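Local structure of alkaline phosphatase (Antarctic bacterium, 2W5V) at residues A100-A105 with F141-L146; S132-T137 with G149-I154; F91-K96 with T109-I114. The protein probably hydrolyses phosphate monoesters under alkaline conditions, using two zinc ions and one magnesium ion in its active site. The protein carries 1 engineered substitution. All blocks are in the same frame, centred on the assembly; numbering follows the deposited sequence.

Contact 1 of 3, residues A100-A105 with F141-L146; sequences AAIGVA and FYAHAL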
# COMPACT_ATOMS: atom_id res chain seq x y z
N ALA B 100 21.16 3.00 12.10
CA ALA B 100 22.08 2.22 12.94
C ALA B 100 21.81 2.37 14.44
O ALA B 100 22.32 1.59 15.24
CB ALA B 100 23.55 2.52 12.61
N ALA B 101 21.01 3.36 14.83
CA ALA B 101 20.71 3.55 16.25
C ALA B 101 19.86 2.40 16.79
O ALA B 101 18.96 1.93 16.11
CB ALA B 101 19.99 4.88 16.47
N ILE B 102 20.15 1.97 18.01
CA ILE B 102 19.34 0.94 18.67
C ILE B 102 18.80 1.48 19.98
O ILE B 102 19.54 1.56 20.97
CB ILE B 102 20.17 -0.34 18.95
CG1 ILE B 102 20.71 -0.93 17.65
CG2 ILE B 102 19.31 -1.37 19.70
CD1 ILE B 102 19.64 -1.56 16.76
N GLY B 103 17.53 1.86 19.98
CA GLY B 103 16.88 2.36 21.18
C GLY B 103 17.56 3.59 21.77
O GLY B 103 17.52 3.82 22.98
N VAL B 104 18.20 4.38 20.91
CA VAL B 104 18.76 5.67 21.32
C VAL B 104 18.27 6.78 20.38
O VAL B 104 17.94 6.54 19.22
CB VAL B 104 20.31 5.68 21.38
CG1 VAL B 104 20.80 4.67 22.40
CG2 VAL B 104 20.90 5.41 20.00
N ALA B 105 18.21 8.00 20.92
CA ALA B 105 17.76 9.16 20.18
C ALA B 105 18.84 9.69 19.25
O ALA B 105 19.97 9.19 19.24
CB ALA B 105 17.30 10.26 21.14
N PHE B 141 13.98 -3.53 20.72
CA PHE B 141 12.93 -3.68 21.72
C PHE B 141 13.44 -4.01 23.14
O PHE B 141 12.66 -4.00 24.09
CB PHE B 141 11.87 -4.69 21.26
CG PHE B 141 10.98 -4.16 20.17
CD1 PHE B 141 11.42 -4.11 18.86
CD2 PHE B 141 9.72 -3.65 20.47
CE1 PHE B 141 10.62 -3.59 17.85
CE2 PHE B 141 8.91 -3.13 19.46
CZ PHE B 141 9.36 -3.10 18.15
N TYR B 142 14.73 -4.28 23.30
CA TYR B 142 15.24 -4.58 24.64
C TYR B 142 16.60 -3.97 24.97
O TYR B 142 17.01 -4.00 26.13
CB TYR B 142 15.28 -6.09 24.90
CG TYR B 142 16.29 -6.84 24.06
CD1 TYR B 142 17.64 -6.93 24.44
CD2 TYR B 142 15.90 -7.46 22.89
CE1 TYR B 142 18.56 -7.63 23.66
CE2 TYR B 142 16.81 -8.16 22.11
CZ TYR B 142 18.13 -8.25 22.50
OH TYR B 142 19.01 -8.94 21.70
N ALA B 143 17.30 -3.43 23.98
CA ALA B 143 18.64 -2.89 24.20
C ALA B 143 18.75 -1.40 23.87
O ALA B 143 17.87 -0.83 23.23
CB ALA B 143 19.67 -3.67 23.40
N HIS B 144 19.84 -0.80 24.32
CA HIS B 144 20.16 0.58 23.96
C HIS B 144 21.63 0.66 23.57
O HIS B 144 22.50 0.56 24.43
CB HIS B 144 19.88 1.51 25.14
CG HIS B 144 18.48 1.42 25.66
ND1 HIS B 144 17.42 2.08 25.06
CD2 HIS B 144 17.95 0.73 26.69
CE1 HIS B 144 16.31 1.82 25.72
NE2 HIS B 144 16.60 1.00 26.72
N ALA B 145 21.90 0.82 22.28
CA ALA B 145 23.26 0.81 21.78
C ALA B 145 23.45 1.89 20.73
O ALA B 145 22.53 2.22 20.00
CB ALA B 145 23.61 -0.56 21.20
N LEU B 146 24.66 2.44 20.66
CA LEU B 146 24.96 3.53 19.75
C LEU B 146 24.95 3.06 18.31
O LEU B 146 24.71 3.84 17.40
CB LEU B 146 26.34 4.11 20.05
CG LEU B 146 26.45 4.86 21.37
CD1 LEU B 146 27.86 5.41 21.53
CD2 LEU B 146 25.43 5.96 21.39
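Ile102 and Ala145 face each other as a single antiparallel bridge, a hydrogen-bonded pair: Ile102 N donates to Ala145 O at 3.1 Å, and Ala145 N answers with a shorter bond to Ile102 O at 2.8 Å. The same Ile102 O takes a CA-H...O contact from His144 CA at 3.2 Å. A third hydrogen bond comes from a side chain. With CG beside the backbone N, anti to the carbonyl carbon (chi1 -56°), His144 ND1 donates to Gly103 O at 2.7 Å, almost straight at 174°, the oxygen at the imidazole edge and in its plane. The other ring nitrogen, NE2, is hydrogen-bonded to Glu116 OE2, and these two anchors hold the ring's rotation. The bridge ties the loop that follows helix 86-93 to the loop that follows helix 136-139 in the alkaline phosphatase fold. His144 has been seen as a magnesium ligand in this protein, although no such ion is bound to this chain here. Apolar packing is slight: Ile102 CB lies 4.1 Å from Ala145 CB. Val104 CG2 rests against Ala145 O at 3.6 Å. Gly103 has positive phi, and a CB there would collide with Ala143 O.

Contact 2 of 3, residues S132-T137 with G149-I154; sequences SITDAT and GLEEEI. Engineered in segment 132-137: Asp135 (natural residue His). With MG (magnesium ion), chain I.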
# COMPACT_ATOMS: atom_id res chain seq x y z
N SER B 132 19.25 -13.55 14.22
CA SER B 132 19.80 -13.58 15.56
C SER B 132 18.92 -12.72 16.45
O SER B 132 18.33 -11.73 16.00
CB SER B 132 21.23 -13.04 15.56
OG SER B 132 21.66 -12.72 16.87
N ILE B 133 18.82 -13.07 17.73
CA ILE B 133 18.04 -12.24 18.64
C ILE B 133 18.71 -10.88 18.86
O ILE B 133 18.10 -9.96 19.42
CB ILE B 133 17.77 -12.96 19.98
CG1 ILE B 133 16.55 -12.35 20.67
CG2 ILE B 133 19.00 -12.94 20.87
CD1 ILE B 133 15.22 -12.70 19.97
N THR B 134 19.95 -10.75 18.40
CA THR B 134 20.72 -9.53 18.62
C THR B 134 20.66 -8.64 17.39
O THR B 134 21.28 -7.57 17.36
CB THR B 134 22.20 -9.82 18.91
OG1 THR B 134 22.78 -10.49 17.78
CG2 THR B 134 22.34 -10.69 20.16
N ASP B 135 19.95 -9.09 16.36
CA ASP B 135 19.80 -8.31 15.13
C ASP B 135 19.00 -7.04 15.39
O ASP B 135 18.32 -6.92 16.41
CB ASP B 135 19.16 -9.13 14.01
CG ASP B 135 19.40 -8.53 12.63
OD1 ASP B 135 20.50 -7.99 12.41
OD2 ASP B 135 18.48 -8.59 11.77
N ALA B 136 19.08 -6.08 14.47
CA ALA B 136 18.58 -4.74 14.71
C ALA B 136 17.12 -4.68 15.19
O ALA B 136 16.79 -3.93 16.11
CB ALA B 136 18.77 -3.86 13.46
N THR B 137 16.24 -5.47 14.56
CA THR B 137 14.82 -5.39 14.89
C THR B 137 14.48 -5.84 16.33
O THR B 137 13.90 -5.05 17.09
CB THR B 137 13.95 -6.14 13.85
OG1 THR B 137 14.38 -5.80 12.53
CG2 THR B 137 12.48 -5.75 14.00
N GLY B 149 25.79 -2.54 15.08
CA GLY B 149 26.90 -3.46 14.93
C GLY B 149 27.45 -3.98 16.25
O GLY B 149 28.19 -4.97 16.28
N LEU B 150 27.09 -3.33 17.35
CA LEU B 150 27.58 -3.73 18.67
C LEU B 150 26.79 -4.91 19.22
O LEU B 150 26.18 -4.80 20.28
CB LEU B 150 27.51 -2.55 19.64
CG LEU B 150 28.28 -1.31 19.16
CD1 LEU B 150 28.00 -0.12 20.07
CD2 LEU B 150 29.79 -1.60 19.07
N GLU B 151 26.82 -6.03 18.52
CA GLU B 151 25.93 -7.14 18.85
C GLU B 151 26.29 -7.90 20.13
O GLU B 151 25.41 -8.41 20.81
CB GLU B 151 25.78 -8.10 17.66
CG GLU B 151 24.78 -7.59 16.64
CD GLU B 151 24.53 -8.56 15.50
OE1 GLU B 151 23.53 -9.32 15.56
OE2 GLU B 151 25.33 -8.56 14.54
N GLU B 152 27.58 -7.96 20.46
CA GLU B 152 27.96 -8.54 21.75
C GLU B 152 27.50 -7.65 22.91
O GLU B 152 27.10 -8.14 23.97
CB GLU B 152 29.46 -8.82 21.81
CG GLU B 152 29.87 -9.93 20.85
CD GLU B 152 31.33 -10.32 20.97
OE1 GLU B 152 32.03 -9.80 21.88
OE2 GLU B 152 31.78 -11.15 20.15
N GLU B 153 27.53 -6.34 22.71
CA GLU B 153 26.99 -5.41 23.71
C GLU B 153 25.48 -5.61 23.85
O GLU B 153 24.93 -5.59 24.95
CB GLU B 153 27.29 -3.96 23.31
CG GLU B 153 26.71 -2.92 24.27
CD GLU B 153 27.05 -1.49 23.87
OE1 GLU B 153 28.23 -1.21 23.56
OE2 GLU B 153 26.14 -0.63 23.87
N ILE B 154 24.80 -5.77 22.71
CA ILE B 154 23.37 -5.99 22.70
C ILE B 154 23.00 -7.27 23.45
O ILE B 154 22.04 -7.29 24.23
CB ILE B 154 22.82 -6.01 21.26
CG1 ILE B 154 22.77 -4.58 20.73
CG2 ILE B 154 21.44 -6.66 21.20
CD1 ILE B 154 22.64 -4.46 19.23
MG MG I . 15.11 -7.17 10.98
O HOH W 1 16.09 -8.35 12.68
O HOH W 2 17.19 -6.19 10.74
O HOH W 3 15.68 -8.57 9.39
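Beside the third-metal site of this alkaline phosphatase, Thr134 and Glu151 join the turn leading into helix 136-139 to the first turn of helix 151-158. Ser132 to Asp135 form a type I beta turn, closed by a bond from Asp135 N to Ser132 O. At Thr134, OG1 sits between the backbone N and the carbonyl carbon (chi1 61°) and donates to Glu151 OE1 at 2.6 Å. It meets that oxygen on the anti side, 33° out of the carboxylate plane, and the two side chains cross at about a right angle. Thr134 OG1 also accepts from Ser132 OG at 2.7 Å, giving a short chain of hydrogen bonds from Ser132 to Glu151. An alanine in place of Thr134 would probably leave Ser132 OG without this acceptor and Glu151 OE1 without this donor, its carboxylate freer to turn. Next to these bonds, Ile154 CG2 packs 4.0 Å from Thr134 CB.

Asp135, engineered from histidine, starts its side chain away from segment 149-154, yet OD1 still lies 4.6 Å from the like-charged Glu151 OE1; Arg148 forms a long, weak ion pair with OD1. Magnesium is held by Thr137 OG1 at 2.2 Å and three waters, with Asp43 and Glu254 completing six ligands. Asp135 is second-shell: its OD2 accepts a 2.6 Å hydrogen bond from one of the bound waters.

Contact 3 of 3, residues F91-K96 with T109-I114; sequences FSCGIK and TAVKSI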
# COMPACT_ATOMS: atom_id res chain seq x y z
N PHE B 91 9.37 2.34 16.11
CA PHE B 91 8.28 1.55 16.69
C PHE B 91 8.45 1.33 18.19
O PHE B 91 7.49 1.43 18.97
CB PHE B 91 8.18 0.17 16.04
CG PHE B 91 7.95 0.19 14.55
CD1 PHE B 91 7.34 1.26 13.92
CD2 PHE B 91 8.31 -0.92 13.79
CE1 PHE B 91 7.12 1.25 12.54
CE2 PHE B 91 8.09 -0.94 12.41
CZ PHE B 91 7.49 0.14 11.79
N SER B 92 9.66 0.98 18.61
CA SER B 92 9.86 0.57 19.99
C SER B 92 9.94 1.74 20.96
O SER B 92 9.59 1.59 22.13
CB SER B 92 11.12 -0.29 20.13
OG SER B 92 12.28 0.49 19.91
N CYS B 93 10.42 2.89 20.49
CA CYS B 93 10.69 4.03 21.37
C CYS B 93 9.93 5.31 21.01
O CYS B 93 9.83 6.22 21.83
CB CYS B 93 12.19 4.33 21.42
SG CYS B 93 13.16 2.96 22.11
N GLY B 94 9.40 5.37 19.79
CA GLY B 94 8.55 6.49 19.41
C GLY B 94 9.26 7.75 18.96
O GLY B 94 8.67 8.84 18.96
N ILE B 95 10.53 7.62 18.57
CA ILE B 95 11.29 8.76 18.06
C ILE B 95 11.91 8.44 16.70
O ILE B 95 12.21 7.29 16.41
CB ILE B 95 12.43 9.13 19.01
CG1 ILE B 95 13.35 7.92 19.20
CG2 ILE B 95 11.87 9.62 20.34
CD1 ILE B 95 14.73 8.28 19.60
N LYS B 96 12.08 9.48 15.88
CA LYS B 96 12.91 9.38 14.69
C LYS B 96 14.37 9.45 15.16
O LYS B 96 14.73 10.32 15.96
CB LYS B 96 12.65 10.55 13.75
CG LYS B 96 11.25 10.60 13.16
CD LYS B 96 11.13 9.66 11.96
CE LYS B 96 9.92 10.01 11.10
NZ LYS B 96 9.64 8.94 10.08
N THR B 109 21.58 9.38 23.20
CA THR B 109 21.12 9.07 24.55
C THR B 109 20.00 8.03 24.53
O THR B 109 19.17 8.03 23.63
CB THR B 109 20.62 10.32 25.30
OG1 THR B 109 19.55 10.91 24.56
CG2 THR B 109 21.75 11.33 25.46
N ALA B 110 19.96 7.16 25.53
CA ALA B 110 18.92 6.14 25.57
C ALA B 110 17.54 6.78 25.74
O ALA B 110 17.39 7.82 26.39
CB ALA B 110 19.18 5.11 26.66
N VAL B 111 16.54 6.14 25.16
CA VAL B 111 15.17 6.59 25.31
C VAL B 111 14.34 5.40 25.80
O VAL B 111 14.63 4.25 25.46
CB VAL B 111 14.64 7.19 23.98
CG1 VAL B 111 15.16 6.41 22.79
CG2 VAL B 111 13.13 7.23 23.96
N LYS B 112 13.33 5.68 26.61
CA LYS B 112 12.48 4.63 27.18
C LYS B 112 11.66 3.92 26.11
O LYS B 112 10.98 4.56 25.32
CB LYS B 112 11.54 5.24 28.22
CG LYS B 112 10.75 4.22 29.03
CD LYS B 112 9.98 4.95 30.12
CE LYS B 112 9.27 4.00 31.07
NZ LYS B 112 8.47 4.77 32.07
N SER B 113 11.72 2.59 26.11
CA SER B 113 11.04 1.77 25.10
C SER B 113 9.67 1.26 25.56
O SER B 113 9.34 1.32 26.75
CB SER B 113 11.90 0.57 24.73
OG SER B 113 11.73 -0.47 25.69
N ILE B 114 8.90 0.74 24.62
CA ILE B 114 7.58 0.20 24.93
C ILE B 114 7.69 -1.04 25.83
O ILE B 114 6.81 -1.29 26.66
CB ILE B 114 6.78 -0.13 23.63
CG1 ILE B 114 5.30 -0.36 23.95
CG2 ILE B 114 7.40 -1.32 22.94
CD1 ILE B 114 4.59 0.86 24.54
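Ser92 O and Ile114 N make the one hydrogen bond between these segments, 2.7 Å long; the donor N lies nearly along the C=O axis (169°), although the N-H...O angle is a bent 149°. The carbonyl belongs to the last turn of helix 86-93 and the N-H to the first residue of helix 114-120, so the end of one helix is joined directly to the start of the next. This is the close-packed side. Ser92, whose OG is bonded to Ser140 O, has its carbonyl oxygen further covered by Ser113: Ser113 CA makes a CA-H...O contact with Ser92 O at 3.3 Å, and Ser113 CB lies 3.6 Å from it. Cys93 SG, anti to its own carbonyl carbon (chi1 -62°), lies against that same Ser113 CB at 3.8 Å.

The other half is more open. Val111 CG1 meets Cys93 CB at 3.9 Å and the tip of Ile95, CD1, at 3.7 Å; the Ile95 and Val111 side chains run alongside one another, oppositely directed, and both are partly exposed. Lys112 points away from segment 91-96, and its extended chain carries NZ to Gln375 O, at the C terminus.

Ser113 is the N-cap of helix 114-120: its OG caps a backbone N just beyond Ile114, while its own N bonds to Glu116, a pattern consistent with a capping box. Helix 86-93 ends just before Gly94, which has positive phi. Helix 362-371 receives Phe91 on Ile363 and Ile114 on Phe364, so it lies against both helix 86-93 and the start of helix 114-120.

How the contacts relate
Along the chain, contact 3 comes first: it closes the loop from the end of helix 86-93 to the start of helix 114-120. Segment 100-105, inside that loop, reaches forward to 141-146, so contact 1 crosses contact 3. Contact 2 then closes the excursion from the start of helix 136-139 to the start of helix 151-158, and because 141-146 lies inside it, contact 1 crosses this one as well. Contacts 2 and 3 are in series and do not touch. Contact 1 bridges them, tying the two helix pairs together: Tyr142 OH probably bonds to Ile133 O of contact 2 at 2.7 Å, while His144 CE1 lies 3.0 Å from Val111 O of contact 3.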